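Local coordinates for heme peroxidase (Bacteroides thetaiotaomicron, PDB 2GVK), which probably uses heme and hydrogen peroxide to oxidise dyes and related substrates, as a member of the dye-decolorizing peroxidase family, at residues 32-37 / 76-81. Numbering follows the deposited sequence. Where two conformers were deposited one is given.
With NA (sodium ion), chain E.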
loop_
_atom_site.group_PDB
_atom_site.type_symbol
_atom_site.label_atom_id
_atom_site.label_comp_id
_atom_site.label_asym_id
_atom_site.label_seq_id
_atom_site.Cartn_x
_atom_site.Cartn_y
_atom_site.Cartn_z
ATOM N N LEU A 32 -36.462 -11.703 15.298
ATOM C CA LEU A 32 -36.371 -12.433 16.546
ATOM C C LEU A 32 -37.264 -13.652 16.517
ATOM O O LEU A 32 -38.339 -13.613 15.950
ATOM C CB LEU A 32 -36.798 -11.541 17.717
ATOM C CG LEU A 32 -35.999 -10.261 17.924
ATOM C CD1 LEU A 32 -36.618 -9.464 19.042
ATOM C CD2 LEU A 32 -34.548 -10.573 18.214
ATOM N N THR A 33 -36.835 -14.708 17.206
ATOM C CA THR A 33 -37.687 -15.874 17.452
ATOM C C THR A 33 -38.338 -15.768 18.825
ATOM O O THR A 33 -37.952 -14.935 19.644
ATOM C CB THR A 33 -36.883 -17.172 17.437
ATOM O OG1 THR A 33 -36.022 -17.222 18.592
ATOM C CG2 THR A 33 -36.066 -17.287 16.183
ATOM N N ASP A 34 -39.239 -16.705 19.115
ATOM C CA ASP A 34 -39.931 -16.726 20.401
ATOM C C ASP A 34 -39.261 -17.669 21.402
ATOM O O ASP A 34 -39.880 -18.105 22.361
ATOM C CB ASP A 34 -41.393 -17.130 20.211
ATOM C CG ASP A 34 -42.259 -15.977 19.770
ATOM O OD1 ASP A 34 -41.794 -14.818 19.832
ATOM O OD2 ASP A 34 -43.429 -16.222 19.392
ATOM N N SER A 35 -38.002 -17.961 21.198
ATOM C CA SER A 35 -37.304 -18.876 22.102
ATOM C C SER A 35 -37.137 -18.255 23.502
ATOM O O SER A 35 -37.113 -17.047 23.650
ATOM C CB SER A 35 -35.959 -19.261 21.548
ATOM O OG SER A 35 -34.961 -18.337 21.920
ATOM N N PRO A 36 -36.985 -19.096 24.510
ATOM C CA PRO A 36 -36.816 -18.589 25.878
ATOM C C PRO A 36 -35.403 -18.079 26.190
ATOM O O PRO A 36 -35.089 -17.815 27.353
ATOM C CB PRO A 36 -37.150 -19.804 26.739
ATOM C CG PRO A 36 -36.802 -20.978 25.902
ATOM C CD PRO A 36 -36.997 -20.571 24.458
ATOM N N ASP A 37 -34.553 -17.978 25.168
ATOM C CA ASP A 37 -33.221 -17.393 25.319
ATOM C C ASP A 37 -33.049 -16.122 24.483
ATOM O O ASP A 37 -31.963 -15.540 24.464
ATOM C CB ASP A 37 -32.143 -18.368 24.855
ATOM C CG ASP A 37 -32.038 -19.587 25.704
ATOM O OD1 ASP A 37 -32.680 -19.661 26.761
ATOM O OD2 ASP A 37 -31.284 -20.497 25.298
ATOM N N TRP A 76 -37.723 -3.240 19.545
ATOM C CA TRP A 76 -37.238 -2.383 20.621
ATOM C C TRP A 76 -38.159 -2.486 21.839
ATOM O O TRP A 76 -37.708 -2.681 22.950
ATOM C CB TRP A 76 -37.150 -0.926 20.153
ATOM C CG TRP A 76 -36.696 0.019 21.245
ATOM C CD1 TRP A 76 -37.497 0.677 22.161
ATOM C CD2 TRP A 76 -35.351 0.310 21.615
ATOM N NE1 TRP A 76 -36.717 1.402 23.033
ATOM C CE2 TRP A 76 -35.399 1.198 22.723
ATOM C CE3 TRP A 76 -34.111 -0.020 21.078
ATOM C CZ2 TRP A 76 -34.237 1.715 23.320
ATOM C CZ3 TRP A 76 -32.957 0.469 21.712
ATOM C CH2 TRP A 76 -33.044 1.325 22.813
ATOM N N THR A 77 -39.456 -2.377 21.603
ATOM C CA THR A 77 -40.422 -2.403 22.681
ATOM C C THR A 77 -40.499 -3.801 23.327
ATOM O O THR A 77 -40.633 -3.924 24.546
ATOM C CB THR A 77 -41.801 -1.925 22.180
ATOM O OG1 THR A 77 -41.748 -0.510 21.988
ATOM C CG2 THR A 77 -42.884 -2.240 23.173
ATOM N N ARG A 78 -40.362 -4.842 22.527
ATOM C CA ARG A 78 -40.328 -6.205 23.061
ATOM C C ARG A 78 -39.104 -6.442 23.948
ATOM O O ARG A 78 -39.221 -6.970 25.062
ATOM C CB ARG A 78 -40.323 -7.231 21.947
ATOM C CG ARG A 78 -40.105 -8.636 22.485
ATOM C CD ARG A 78 -39.945 -9.664 21.432
ATOM N NE ARG A 78 -39.510 -10.941 22.014
ATOM C CZ ARG A 78 -39.237 -12.024 21.306
ATOM N NH1 ARG A 78 -39.393 -12.004 19.993
ATOM N NH2 ARG A 78 -38.839 -13.137 21.913
ATOM N N LEU A 79 -37.938 -6.047 23.456
ATOM C CA LEU A 79 -36.691 -6.318 24.144
ATOM C C LEU A 79 -36.480 -5.440 25.353
ATOM O O LEU A 79 -35.936 -5.897 26.364
ATOM C CB LEU A 79 -35.495 -6.120 23.188
ATOM C CG LEU A 79 -35.374 -7.085 22.004
ATOM C CD1 LEU A 79 -34.466 -6.533 20.948
ATOM C CD2 LEU A 79 -34.887 -8.461 22.505
ATOM N N PHE A 80 -36.853 -4.153 25.227
ATOM C CA PHE A 80 -36.487 -3.117 26.189
ATOM C C PHE A 80 -37.708 -2.275 26.593
ATOM O O PHE A 80 -37.746 -1.077 26.357
ATOM C CB PHE A 80 -35.408 -2.192 25.575
ATOM C CG PHE A 80 -34.275 -2.940 24.880
ATOM C CD1 PHE A 80 -33.478 -3.812 25.584
ATOM C CD2 PHE A 80 -34.009 -2.733 23.524
ATOM C CE1 PHE A 80 -32.436 -4.512 24.945
ATOM C CE2 PHE A 80 -32.971 -3.412 22.898
ATOM C CZ PHE A 80 -32.197 -4.314 23.623
ATOM N N PRO A 81 -38.689 -2.902 27.223
ATOM C CA PRO A 81 -39.942 -2.206 27.578
ATOM C C PRO A 81 -39.782 -0.998 28.522
ATOM O O PRO A 81 -40.661 -0.135 28.559
ATOM C CB PRO A 81 -40.755 -3.297 28.261
ATOM C CG PRO A 81 -39.752 -4.291 28.717
ATOM C CD PRO A 81 -38.687 -4.287 27.698
HETATM NA NA NA E . -33.487 -18.793 28.773
HETATM O O HOH W 1 -31.713 -17.230 28.520
HETATM O O HOH W 2 -32.020 -20.126 30.112
HETATM O O HOH W 3 -35.170 -20.493 29.511
#
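R78 reaches from the last turn of helix 73-79 to the loop between strand 24-32 and helix 38-59, where its guanidinium closes end-on around the carbonyl oxygen of T33. Both terminal nitrogens donate to this one atom: NH2 lies 3.0 Å from T33 O with an N-H...O angle of 153°, and NH1 makes the longer, more bent bond at 3.3 Å. The oxygen sits at the guanidinium edge, close to its plane, whereas NH1 stands well above the plane of the carbonyl and NH2 is only modestly tilted from it. With CG anti to the backbone N (chi1 173°) and the chain extended as far as NE, R78 spans the gap between helix and loop. L32 slides past it in the opposite direction, bringing CB to 3.5 Å from R78 NH1. L32 and L79 reach toward each other tip to tip, L32 CD1 resting against the branched end of L79, 4.0 Å from its CG and close to both of its methyls; V42 of helix 38-59 touches both leucines. The carboxylate of D34 is turned 67° from the guanidinium plane; its OD1, 3.7 Å from R78 NH1, forms a long salt bridge without an N-H directed at it. The hydroxyl of T33 is hydrogen-bonded outside the two segments, to G134 O and T38 OG1. Farther along, S35 OG accepts from D37 N in an ST turn just before helix 38-59, and P36 O and D37 OD1 bind a sodium ion that three waters also coordinate. This surface contact thus joins the end of helix 73-79 to the loop leading into helix 38-59, within the N-terminal half of the dimeric alpha+beta barrel fold of Dyp-type peroxidases. Its directional bonds run from arginine to a backbone carbonyl, while D34 probably adds electrostatic attraction alone.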